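Local coordinates for protein copper-transporting atpase (Sulfolobus solfataricus, PDB 2YJ6) that probably couples ATP hydrolysis to heavy-metal cation transport across the membrane, this chain being its catalytic part with the phosphorylation and nucleotide-binding domains, at residues E23-I28 against A217-A222; P44-F49 against A129-S134; A59-A64 against K84-K89. The protein carries 1 engineered substitution. All coordinates share one frame; numbering follows the deposited sequence.

Contact 1: residues E23-I28 against A217-A222; sequences EKIKEI and ADVSVA
Val219 pushes one methyl group into the corner between Lys24 and Ile28, where helix 21-26 and the turn after it meet the start of strand 219-223 in the Rossmann-like, haloacid dehalogenase-type phosphorylation domain. With CG1 of Val219 anti to its backbone N (chi1 171°), the other branch, CG2, is the one that meets the helix. Val219 CG2 lies 3.9 Å from Lys24 CB, and Ile28 CD1, coming from the turn, approaches it equally closely. Ile25 adds a looser touch, its CG2 standing 4.4 Å from Val219 CG2. The Ile28 side chain passes Val219 at a slant, also brushes the CB of Asp218, and rests on Leu202 of the adjacent strand 201-205. Asp218 commits its carboxylate to the start of that strand and the residue before it: OD1 forms a salt bridge with Lys200, and OD2 accepts the backbone NH of Val201. Lys24 meets Asp218 at the main chain instead, and Lys24 NZ stays 5.1 Å from Asp218 OD1, where any attraction would be at long range. The aliphatic chain of Lys24 bends at chi2 and again at chi4, bringing NZ to the Asp218 carbonyl O in a weak hydrogen bond of 3.3 Å.

Contact 2: residues P44-F49 against A129-S134; sequences PIVTQF and ASFNIS. With A99 (5'-O-[(S)-hydroxy{[(R)-hydroxy({(S)-hydroxy[(1S)-1-(2-nitrophenyl)ethoxy]phosphoryl}oxy)phosphoryl]oxy}phosphoryl]adenosine), chain C.
Phe49 sets its CD1 over one face of the Phe131 ring, toward the rim, 3.4 Å from Phe131 CE2. The two rings meet obliquely, their planes 41° apart and their centroids separated by 4.8 Å. Beyond the overlap, Phe49 CE1 reaches Ala129 CB at 3.8 Å, while CD1 also passes close to the carbonyl O of Ser130. Val46 CG1 comes to Phe131 from another direction, in the plane of the ring and at its edge, 4.0 Å from CD2. Tyr77 of helix 69-80 and Leu56 of helix 53-63 cover this apolar side of the sheet. Between the non-hydrogen-bonded pairs Val46-Ile133 and Phe49-Phe131, Thr47 and Gln48 both face Asn132. Asn132 O receives the NH of Thr47 at 2.7 Å and, weakly, that of Gln48. The Thr47 hydroxyl, held between backbone N and carbonyl carbon (chi1 64°), adds a weak third bond to that oxygen. Asn132 N returns a bond to Gln48 O at 2.9 Å, completing the bulge; regular pairing resumes at Ile45 and Ser134, which exchange backbone bonds. At the far end Pro44 CD packs 3.7 Å from C6' of the ligand's nitrophenyl ring. The arrangement is a classic beta bulge in the outermost strand of the antiparallel sheet of the nucleotide-binding domain.

Contact 3: residues A59-A64 against K84-K89; sequences AASVEA and KILEVK. With A99 (5'-O-[(S)-hydroxy{[(R)-hydroxy({(S)-hydroxy[(1S)-1-(2-nitrophenyl)ethoxy]phosphoryl}oxy)phosphoryl]oxy}phosphoryl]adenosine), chain C.
Ser61 and Val88 make the tight centre of this contact between helix 53-63 and the irregular segment leading into strand 89-92. Ser61 OG lies anti to its own carbonyl carbon (chi1 -58°), and there it accepts the backbone NH of Leu86 at 2.8 Å and a nearly straight 166°. The same hydroxyl is hydrogen-bonded to Ala57 O one turn back, so it links the segment to the helix backbone. A water donates to both Ser61 O and Leu86 O, 2.6 Å from each. Val88 CG2 presses on Ser61 O at 3.1 Å and meets Val62 CG2 at 4.1 Å, the two valines crossing at about a right angle; Val62 also touches Val99, and Val88 touches Ile103, of strand 98-103. Packing is slacker toward the outside, where Ile85 CD1 touches Ala60 CB at 4.0 Å, Leu86, an exposed residue, reaches Ser61 OG chiefly through its CB, and Lys84 and Glu87 point away from the helix. Glu63 takes no part in these touches; bent at chi2, it serves the adenine of the bound ATP analogue. Its OE1 accepts a hydrogen bond from N6 of the ligand at 3.3 Å, and Glu63 OE2 stands 2.7 Å from the ligand's N1. With an alanine here, adenine N6 would probably lose this acceptor and N1 the carboxylate beside it. Because a carboxylate oxygen and an unprotonated N1 would both be acceptors, the short OE2-N1 separation is consistent with a proton on one of the two.

In the fold
From the N terminus, helix 21-26 supplies the first half of contact 1, whose partner strand arrives only after 188 intervening residues. Within that long excursion the chain leaves the phosphorylation domain and builds the nucleotide-binding domain, where strand 45-50 opens contact 2. Helix 53-63 follows directly and, after helix 69-80, residues 84-89 close contact 3; the sheet then runs on to strand 126-134, which closes contact 2. The three loops therefore nest, 3 within 2 within 1, and none cross. Contact 2 pairs two strands, contact 3 joins helix to loop, and both touch one ligand, their centres about 17 Å apart; contact 1 joins a helix to a strand in the other domain.

Contact 1: residues E23-I28 against A217-A222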
loop_
_atom_site.group_PDB
_atom_site.type_symbol
_atom_site.label_atom_id
_atom_site.label_comp_id
_atom_site.label_asym_id
_atom_site.label_seq_id
_atom_site.Cartn_x
_atom_site.Cartn_y
_atom_site.Cartn_z
ATOM N N GLU A 23 -20.485 18.470 -7.759
ATOM C CA GLU A 23 -20.559 18.778 -9.180
ATOM C C GLU A 23 -19.343 18.230 -9.931
ATOM O O GLU A 23 -19.458 17.771 -11.069
ATOM C CB GLU A 23 -20.757 20.281 -9.423
ATOM C CG GLU A 23 -19.660 21.177 -8.891
ATOM C CD GLU A 23 -19.899 22.641 -9.227
ATOM O OE1 GLU A 23 -21.063 23.093 -9.145
ATOM O OE2 GLU A 23 -18.919 23.339 -9.568
ATOM N N LYS A 24 -18.195 18.243 -9.263
ATOM C CA LYS A 24 -16.943 17.749 -9.827
ATOM C C LYS A 24 -16.939 16.276 -10.253
ATOM O O LYS A 24 -16.268 15.909 -11.220
ATOM C CB LYS A 24 -15.815 17.975 -8.827
ATOM C CG LYS A 24 -14.801 18.994 -9.273
ATOM C CD LYS A 24 -14.761 20.168 -8.324
ATOM C CE LYS A 24 -13.484 20.940 -8.541
ATOM N NZ LYS A 24 -12.346 19.991 -8.731
ATOM N N ILE A 25 -17.656 15.421 -9.531
ATOM C CA ILE A 25 -17.641 14.004 -9.865
ATOM C C ILE A 25 -18.418 13.670 -11.136
ATOM O O ILE A 25 -18.077 12.716 -11.827
ATOM C CB ILE A 25 -18.154 13.104 -8.718
ATOM C CG1 ILE A 25 -19.606 12.703 -8.956
ATOM C CG2 ILE A 25 -17.986 13.775 -7.375
ATOM C CD1 ILE A 25 -19.813 11.206 -9.022
ATOM N N LYS A 26 -19.455 14.441 -11.455
ATOM C CA LYS A 26 -20.254 14.142 -12.644
ATOM C C LYS A 26 -19.386 14.168 -13.884
ATOM O O LYS A 26 -19.668 13.488 -14.852
ATOM C CB LYS A 26 -21.419 15.119 -12.804
ATOM N N GLU A 27 -18.302 14.928 -13.843
ATOM C CA GLU A 27 -17.427 15.059 -15.005
ATOM C C GLU A 27 -16.334 13.987 -15.105
ATOM O O GLU A 27 -15.673 13.866 -16.143
ATOM C CB GLU A 27 -16.771 16.437 -14.991
ATOM C CG GLU A 27 -17.642 17.535 -14.396
ATOM C CD GLU A 27 -16.847 18.798 -14.079
ATOM O OE1 GLU A 27 -15.773 18.997 -14.692
ATOM O OE2 GLU A 27 -17.296 19.582 -13.206
ATOM N N ILE A 28 -16.141 13.219 -14.033
ATOM C CA ILE A 28 -15.045 12.251 -13.961
ATOM C C ILE A 28 -15.100 11.238 -15.111
ATOM O O ILE A 28 -16.154 10.663 -15.390
ATOM C CB ILE A 28 -15.066 11.458 -12.620
ATOM C CG1 ILE A 28 -14.865 12.391 -11.428
ATOM C CG2 ILE A 28 -13.968 10.411 -12.602
ATOM C CD1 ILE A 28 -13.496 13.023 -11.390
ATOM N N ALA A 217 -5.123 15.474 -8.184
ATOM C CA ALA A 217 -6.264 14.891 -8.908
ATOM C C ALA A 217 -7.496 15.787 -8.825
ATOM O O ALA A 217 -7.609 16.630 -7.925
ATOM C CB ALA A 217 -6.589 13.519 -8.404
ATOM N N ASP A 218 -8.412 15.608 -9.776
ATOM C CA ASP A 218 -9.640 16.394 -9.822
ATOM C C ASP A 218 -10.522 16.123 -8.600
ATOM O O ASP A 218 -11.057 17.054 -7.996
ATOM C CB ASP A 218 -10.392 16.163 -11.156
ATOM C CG ASP A 218 -9.615 16.719 -12.365
ATOM O OD1 ASP A 218 -9.538 17.967 -12.522
ATOM O OD2 ASP A 218 -9.035 15.916 -13.124
ATOM N N VAL A 219 -10.677 14.843 -8.257
ATOM C CA VAL A 219 -11.390 14.437 -7.054
ATOM C C VAL A 219 -10.550 13.398 -6.304
ATOM O O VAL A 219 -10.252 12.337 -6.841
ATOM C CB VAL A 219 -12.773 13.812 -7.360
ATOM C CG1 VAL A 219 -13.372 13.193 -6.085
ATOM C CG2 VAL A 219 -13.730 14.847 -7.963
ATOM N N SER A 220 -10.177 13.710 -5.065
ATOM C CA SER A 220 -9.368 12.804 -4.278
ATOM C C SER A 220 -10.189 12.047 -3.235
ATOM O O SER A 220 -11.081 12.620 -2.600
ATOM C CB SER A 220 -8.206 13.562 -3.623
ATOM O OG SER A 220 -8.671 14.695 -2.922
ATOM N N VAL A 221 -9.874 10.758 -3.077
ATOM C CA VAL A 221 -10.469 9.899 -2.047
ATOM C C VAL A 221 -9.387 9.236 -1.163
ATOM O O VAL A 221 -8.502 8.526 -1.668
ATOM C CB VAL A 221 -11.351 8.774 -2.647
ATOM C CG1 VAL A 221 -11.938 7.884 -1.520
ATOM C CG2 VAL A 221 -12.473 9.342 -3.540
ATOM N N ALA A 222 -9.476 9.464 0.145
ATOM C CA ALA A 222 -8.547 8.870 1.116
ATOM C C ALA A 222 -9.218 7.830 2.042
ATOM O O ALA A 222 -10.352 8.023 2.479
ATOM C CB ALA A 222 -7.903 9.967 1.952
#

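Contact 2: residues P44-F49 against A129-S134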
loop_
_atom_site.group_PDB
_atom_site.type_symbol
_atom_site.label_atom_id
_atom_site.label_comp_id
_atom_site.label_asym_id
_atom_site.label_seq_id
_atom_site.Cartn_x
_atom_site.Cartn_y
_atom_site.Cartn_z
ATOM N N PRO A 44 1.721 -6.483 5.388
ATOM C CA PRO A 44 2.729 -7.460 4.942
ATOM C C PRO A 44 2.750 -8.793 5.724
ATOM O O PRO A 44 2.526 -8.827 6.930
ATOM C CB PRO A 44 4.051 -6.701 5.110
ATOM C CG PRO A 44 3.756 -5.636 6.114
ATOM C CD PRO A 44 2.331 -5.232 5.865
ATOM N N ILE A 45 3.009 -9.886 5.018
ATOM C CA ILE A 45 3.116 -11.213 5.631
ATOM C C ILE A 45 4.287 -11.986 5.029
ATOM O O ILE A 45 4.528 -11.911 3.813
ATOM C CB ILE A 45 1.836 -12.067 5.419
ATOM C CG1 ILE A 45 1.572 -12.277 3.937
ATOM C CG2 ILE A 45 0.620 -11.439 6.089
ATOM C CD1 ILE A 45 0.421 -13.208 3.663
ATOM N N VAL A 46 5.011 -12.728 5.868
ATOM C CA VAL A 46 6.070 -13.615 5.368
ATOM C C VAL A 46 5.496 -14.799 4.561
ATOM O O VAL A 46 4.654 -15.540 5.049
ATOM C CB VAL A 46 6.973 -14.157 6.514
ATOM C CG1 VAL A 46 7.973 -15.223 5.967
ATOM C CG2 VAL A 46 7.699 -13.007 7.224
ATOM N N THR A 47 5.951 -14.984 3.327
ATOM C CA THR A 47 5.482 -16.138 2.548
ATOM C C THR A 47 6.519 -17.264 2.408
ATOM O O THR A 47 6.165 -18.392 2.078
ATOM C CB THR A 47 4.952 -15.721 1.156
ATOM O OG1 THR A 47 6.018 -15.174 0.371
ATOM C CG2 THR A 47 3.853 -14.663 1.307
ATOM N N GLN A 48 7.786 -16.943 2.664
ATOM C CA GLN A 48 8.885 -17.912 2.614
ATOM C C GLN A 48 10.103 -17.411 3.420
ATOM O O GLN A 48 10.472 -16.237 3.342
ATOM C CB GLN A 48 9.280 -18.194 1.144
ATOM C CG GLN A 48 10.459 -19.166 0.944
ATOM C CD GLN A 48 10.857 -19.339 -0.531
ATOM O OE1 GLN A 48 10.195 -20.057 -1.296
ATOM N NE2 GLN A 48 11.946 -18.682 -0.930
ATOM N N PHE A 49 10.706 -18.305 4.201
ATOM C CA PHE A 49 12.020 -18.083 4.805
ATOM C C PHE A 49 13.009 -19.172 4.404
ATOM O O PHE A 49 12.717 -20.359 4.527
ATOM C CB PHE A 49 11.931 -18.050 6.329
ATOM C CG PHE A 49 13.281 -17.973 7.025
ATOM C CD1 PHE A 49 14.054 -16.822 6.957
ATOM C CD2 PHE A 49 13.751 -19.047 7.795
ATOM C CE1 PHE A 49 15.307 -16.750 7.628
ATOM C CE2 PHE A 49 14.996 -18.984 8.459
ATOM C CZ PHE A 49 15.768 -17.838 8.377
ATOM N N ALA A 129 20.776 -15.916 4.862
ATOM C CA ALA A 129 19.357 -16.297 4.876
ATOM C C ALA A 129 18.533 -15.226 4.177
ATOM O O ALA A 129 19.019 -14.117 3.991
ATOM C CB ALA A 129 18.861 -16.507 6.315
ATOM N N SER A 130 17.302 -15.551 3.768
ATOM C CA SER A 130 16.413 -14.570 3.114
ATOM C C SER A 130 14.927 -14.814 3.397
ATOM O O SER A 130 14.519 -15.915 3.826
ATOM C CB SER A 130 16.660 -14.522 1.592
ATOM O OG SER A 130 16.516 -15.807 1.004
ATOM N N PHE A 131 14.129 -13.777 3.166
ATOM C CA PHE A 131 12.673 -13.852 3.276
ATOM C C PHE A 131 11.993 -13.382 1.981
ATOM O O PHE A 131 12.516 -12.544 1.251
ATOM C CB PHE A 131 12.137 -12.914 4.360
ATOM C CG PHE A 131 12.549 -13.235 5.767
ATOM C CD1 PHE A 131 13.719 -12.714 6.301
ATOM C CD2 PHE A 131 11.710 -13.959 6.591
ATOM C CE1 PHE A 131 14.081 -12.971 7.599
ATOM C CE2 PHE A 131 12.060 -14.227 7.908
ATOM C CZ PHE A 131 13.247 -13.720 8.424
ATOM N N ASN A 132 10.796 -13.900 1.730
ATOM C CA ASN A 132 9.874 -13.289 0.785
ATOM C C ASN A 132 8.640 -12.811 1.525
ATOM O O ASN A 132 8.068 -13.542 2.333
ATOM C CB ASN A 132 9.472 -14.262 -0.318
ATOM C CG ASN A 132 10.577 -14.483 -1.312
ATOM O OD1 ASN A 132 11.276 -13.542 -1.686
ATOM N ND2 ASN A 132 10.760 -15.728 -1.733
ATOM N N ILE A 133 8.226 -11.585 1.218
ATOM C CA ILE A 133 7.171 -10.890 1.943
ATOM C C ILE A 133 6.079 -10.409 0.992
ATOM O O ILE A 133 6.387 -9.900 -0.088
ATOM C CB ILE A 133 7.776 -9.692 2.691
ATOM C CG1 ILE A 133 8.643 -10.207 3.837
ATOM C CG2 ILE A 133 6.692 -8.767 3.202
ATOM C CD1 ILE A 133 9.352 -9.135 4.596
ATOM N N SER A 134 4.817 -10.583 1.393
ATOM C CA SER A 134 3.665 -10.192 0.567
ATOM C C SER A 134 2.564 -9.441 1.327
ATOM O O SER A 134 2.542 -9.424 2.555
ATOM C CB SER A 134 3.036 -11.412 -0.108
ATOM O OG SER A 134 3.961 -12.044 -0.973
HETATM C "C'" A99 C . 6.139 -2.638 3.018
HETATM N N1 A99 C . 13.970 -4.432 8.121
HETATM C C2 A99 C . 14.330 -4.974 6.941
HETATM N N3 A99 C . 14.280 -4.302 5.783
HETATM C C4 A99 C . 13.862 -3.007 5.751
HETATM C C5 A99 C . 13.450 -2.351 7.004
HETATM C C6 A99 C . 13.525 -3.158 8.243
HETATM N N6 A99 C . 13.174 -2.646 9.453
HETATM N N7 A99 C . 13.081 -1.097 6.681
HETATM C C8 A99 C . 13.239 -0.962 5.342
HETATM N N9 A99 C . 13.695 -2.099 4.788
HETATM P PA A99 C . 10.982 2.080 2.790
HETATM P PB A99 C . 8.388 1.059 2.585
HETATM P PG A99 C . 7.146 -1.009 1.097
HETATM O "O'L" A99 C . 5.918 -4.772 1.216
HETATM O "O'M" A99 C . 4.287 -6.102 1.451
HETATM C "C1'" A99 C . 2.656 -4.100 2.241
HETATM O O1A A99 C . 10.769 2.425 1.333
HETATM C C1B A99 C . 13.998 -2.300 3.355
HETATM O O1B A99 C . 7.415 1.272 3.726
HETATM O O1G A99 C . 5.952 -0.084 1.185
HETATM C "C2'" A99 C . 4.038 -3.998 2.248
HETATM N "N2'" A99 C . 4.784 -4.995 1.611
HETATM O "O2'" A99 C . 13.147 -3.755 1.656
HETATM O O2A A99 C . 11.080 3.166 3.829
HETATM C C2B A99 C . 12.756 -2.789 2.639
HETATM O O2B A99 C . 8.362 1.972 1.377
HETATM O O2G A99 C . 6.754 -2.453 1.727
HETATM C "C3'" A99 C . 4.668 -2.839 2.934
HETATM O "O3'" A99 C . 11.518 -1.898 0.757
HETATM O O3A A99 C . 9.848 1.051 3.250
HETATM C C3B A99 C . 12.178 -1.554 1.983
HETATM O O3B A99 C . 8.299 -0.480 2.095
HETATM O O3G A99 C . 7.780 -1.248 -0.258
HETATM C "C4'" A99 C . 3.845 -1.910 3.557
HETATM O "O4'" A99 C . 14.349 -1.034 2.774
HETATM C C4B A99 C . 13.400 -0.672 1.761
HETATM C "C5'" A99 C . 2.465 -2.051 3.513
HETATM O "O5'" A99 C . 12.262 1.113 2.933
HETATM C C5B A99 C . 13.087 0.821 1.804
HETATM C "C6'" A99 C . 1.883 -3.134 2.867
HETATM C "CM'" A99 C . 6.413 -1.487 3.983
#

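Contact 3: residues A59-A64 against K84-K89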
loop_
_atom_site.group_PDB
_atom_site.type_symbol
_atom_site.label_atom_id
_atom_site.label_comp_id
_atom_site.label_asym_id
_atom_site.label_seq_id
_atom_site.Cartn_x
_atom_site.Cartn_y
_atom_site.Cartn_z
ATOM N N ALA A 59 17.909 -12.613 13.266
ATOM C CA ALA A 59 17.179 -11.586 12.539
ATOM C C ALA A 59 15.962 -11.082 13.314
ATOM O O ALA A 59 15.706 -9.874 13.352
ATOM C CB ALA A 59 16.750 -12.084 11.151
ATOM N N ALA A 60 15.200 -12.003 13.902
ATOM C CA ALA A 60 14.014 -11.623 14.676
ATOM C C ALA A 60 14.371 -10.726 15.862
ATOM O O ALA A 60 13.653 -9.779 16.154
ATOM C CB ALA A 60 13.266 -12.855 15.179
ATOM N N SER A 61 15.454 -11.067 16.560
ATOM C CA SER A 61 15.848 -10.353 17.777
ATOM C C SER A 61 16.293 -8.913 17.493
ATOM O O SER A 61 16.254 -8.063 18.381
ATOM C CB SER A 61 16.933 -11.121 18.545
ATOM O OG SER A 61 16.502 -12.428 18.891
ATOM N N VAL A 62 16.695 -8.629 16.256
ATOM C CA VAL A 62 17.023 -7.249 15.887
ATOM C C VAL A 62 15.785 -6.481 15.441
ATOM O O VAL A 62 15.598 -5.319 15.816
ATOM C CB VAL A 62 18.147 -7.160 14.832
ATOM C CG1 VAL A 62 18.302 -5.725 14.303
ATOM C CG2 VAL A 62 19.464 -7.660 15.411
ATOM N N GLU A 63 14.921 -7.136 14.677
ATOM C CA GLU A 63 13.719 -6.493 14.158
ATOM C C GLU A 63 12.714 -6.109 15.256
ATOM O O GLU A 63 11.872 -5.239 15.061
ATOM C CB GLU A 63 13.042 -7.390 13.125
ATOM C CG GLU A 63 13.856 -7.598 11.853
ATOM C CD GLU A 63 13.765 -6.403 10.918
ATOM O OE1 GLU A 63 13.544 -5.266 11.405
ATOM O OE2 GLU A 63 13.905 -6.608 9.695
ATOM N N ALA A 64 12.805 -6.782 16.393
ATOM C CA ALA A 64 11.896 -6.549 17.494
ATOM C C ALA A 64 11.940 -5.084 17.964
ATOM O O ALA A 64 10.923 -4.525 18.359
ATOM C CB ALA A 64 12.195 -7.523 18.659
ATOM N N LYS A 84 12.736 -17.839 20.427
ATOM C CA LYS A 84 12.837 -17.007 21.622
ATOM C C LYS A 84 13.681 -15.762 21.323
ATOM O O LYS A 84 14.732 -15.851 20.700
ATOM C CB LYS A 84 13.439 -17.796 22.794
ATOM C CG LYS A 84 12.531 -18.906 23.337
ATOM C CD LYS A 84 13.144 -19.592 24.553
ATOM C CE LYS A 84 12.195 -20.637 25.132
ATOM N NZ LYS A 84 10.830 -20.066 25.329
ATOM N N ILE A 85 13.220 -14.605 21.768
ATOM C CA ILE A 85 13.891 -13.356 21.425
ATOM C C ILE A 85 15.107 -13.087 22.299
ATOM O O ILE A 85 15.035 -13.205 23.517
ATOM C CB ILE A 85 12.926 -12.172 21.499
ATOM C CG1 ILE A 85 11.828 -12.334 20.440
ATOM C CG2 ILE A 85 13.693 -10.860 21.342
ATOM C CD1 ILE A 85 12.299 -12.127 18.984
ATOM N N LEU A 86 16.224 -12.734 21.663
ATOM C CA LEU A 86 17.512 -12.589 22.342
ATOM C C LEU A 86 17.877 -11.119 22.519
ATOM O O LEU A 86 17.354 -10.241 21.817
ATOM C CB LEU A 86 18.623 -13.315 21.569
ATOM C CG LEU A 86 18.511 -14.815 21.261
ATOM C CD1 LEU A 86 19.591 -15.243 20.271
ATOM C CD2 LEU A 86 18.583 -15.684 22.513
ATOM N N GLU A 87 18.780 -10.859 23.464
ATOM C CA GLU A 87 19.182 -9.498 23.818
ATOM C C GLU A 87 20.157 -8.883 22.809
ATOM O O GLU A 87 21.171 -9.483 22.455
ATOM C CB GLU A 87 19.772 -9.466 25.237
ATOM C CG GLU A 87 20.552 -8.194 25.560
ATOM C CD GLU A 87 19.936 -7.374 26.696
ATOM O OE1 GLU A 87 18.768 -7.635 27.064
ATOM O OE2 GLU A 87 20.622 -6.459 27.212
ATOM N N VAL A 88 19.835 -7.675 22.364
ATOM C CA VAL A 88 20.606 -6.978 21.338
ATOM C C VAL A 88 21.304 -5.712 21.878
ATOM O O VAL A 88 20.847 -5.113 22.853
ATOM C CB VAL A 88 19.681 -6.574 20.164
ATOM C CG1 VAL A 88 20.415 -5.684 19.171
ATOM C CG2 VAL A 88 19.098 -7.823 19.492
ATOM N N LYS A 89 22.406 -5.315 21.236
ATOM C CA LYS A 89 23.082 -4.049 21.540
ATOM C C LYS A 89 23.290 -3.212 20.281
ATOM O O LYS A 89 22.930 -3.622 19.176
ATOM C CB LYS A 89 24.439 -4.293 22.203
ATOM C CG LYS A 89 24.432 -5.423 23.205
ATOM C CD LYS A 89 25.740 -5.487 23.963
ATOM C CE LYS A 89 25.648 -4.682 25.252
ATOM N NZ LYS A 89 24.585 -5.211 26.152
HETATM C "C'" A99 C . 6.139 -2.638 3.018
HETATM N N1 A99 C . 13.970 -4.432 8.121
HETATM C C2 A99 C . 14.330 -4.974 6.941
HETATM N N3 A99 C . 14.280 -4.302 5.783
HETATM C C4 A99 C . 13.862 -3.007 5.751
HETATM C C5 A99 C . 13.450 -2.351 7.004
HETATM C C6 A99 C . 13.525 -3.158 8.243
HETATM N N6 A99 C . 13.174 -2.646 9.453
HETATM N N7 A99 C . 13.081 -1.097 6.681
HETATM C C8 A99 C . 13.239 -0.962 5.342
HETATM N N9 A99 C . 13.695 -2.099 4.788
HETATM P PA A99 C . 10.982 2.080 2.790
HETATM P PB A99 C . 8.388 1.059 2.585
HETATM P PG A99 C . 7.146 -1.009 1.097
HETATM O "O'L" A99 C . 5.918 -4.772 1.216
HETATM O "O'M" A99 C . 4.287 -6.102 1.451
HETATM C "C1'" A99 C . 2.656 -4.100 2.241
HETATM O O1A A99 C . 10.769 2.425 1.333
HETATM C C1B A99 C . 13.998 -2.300 3.355
HETATM O O1B A99 C . 7.415 1.272 3.726
HETATM O O1G A99 C . 5.952 -0.084 1.185
HETATM C "C2'" A99 C . 4.038 -3.998 2.248
HETATM N "N2'" A99 C . 4.784 -4.995 1.611
HETATM O "O2'" A99 C . 13.147 -3.755 1.656
HETATM O O2A A99 C . 11.080 3.166 3.829
HETATM C C2B A99 C . 12.756 -2.789 2.639
HETATM O O2B A99 C . 8.362 1.972 1.377
HETATM O O2G A99 C . 6.754 -2.453 1.727
HETATM C "C3'" A99 C . 4.668 -2.839 2.934
HETATM O "O3'" A99 C . 11.518 -1.898 0.757
HETATM O O3A A99 C . 9.848 1.051 3.250
HETATM C C3B A99 C . 12.178 -1.554 1.983
HETATM O O3B A99 C . 8.299 -0.480 2.095
HETATM O O3G A99 C . 7.780 -1.248 -0.258
HETATM C "C4'" A99 C . 3.845 -1.910 3.557
HETATM O "O4'" A99 C . 14.349 -1.034 2.774
HETATM C C4B A99 C . 13.400 -0.672 1.761
HETATM C "C5'" A99 C . 2.465 -2.051 3.513
HETATM O "O5'" A99 C . 12.262 1.113 2.933
HETATM C C5B A99 C . 13.087 0.821 1.804
HETATM C "C6'" A99 C . 1.883 -3.134 2.867
HETATM C "CM'" A99 C . 6.413 -1.487 3.983
HETATM O O HOH W 1 16.204 -8.057 20.947
#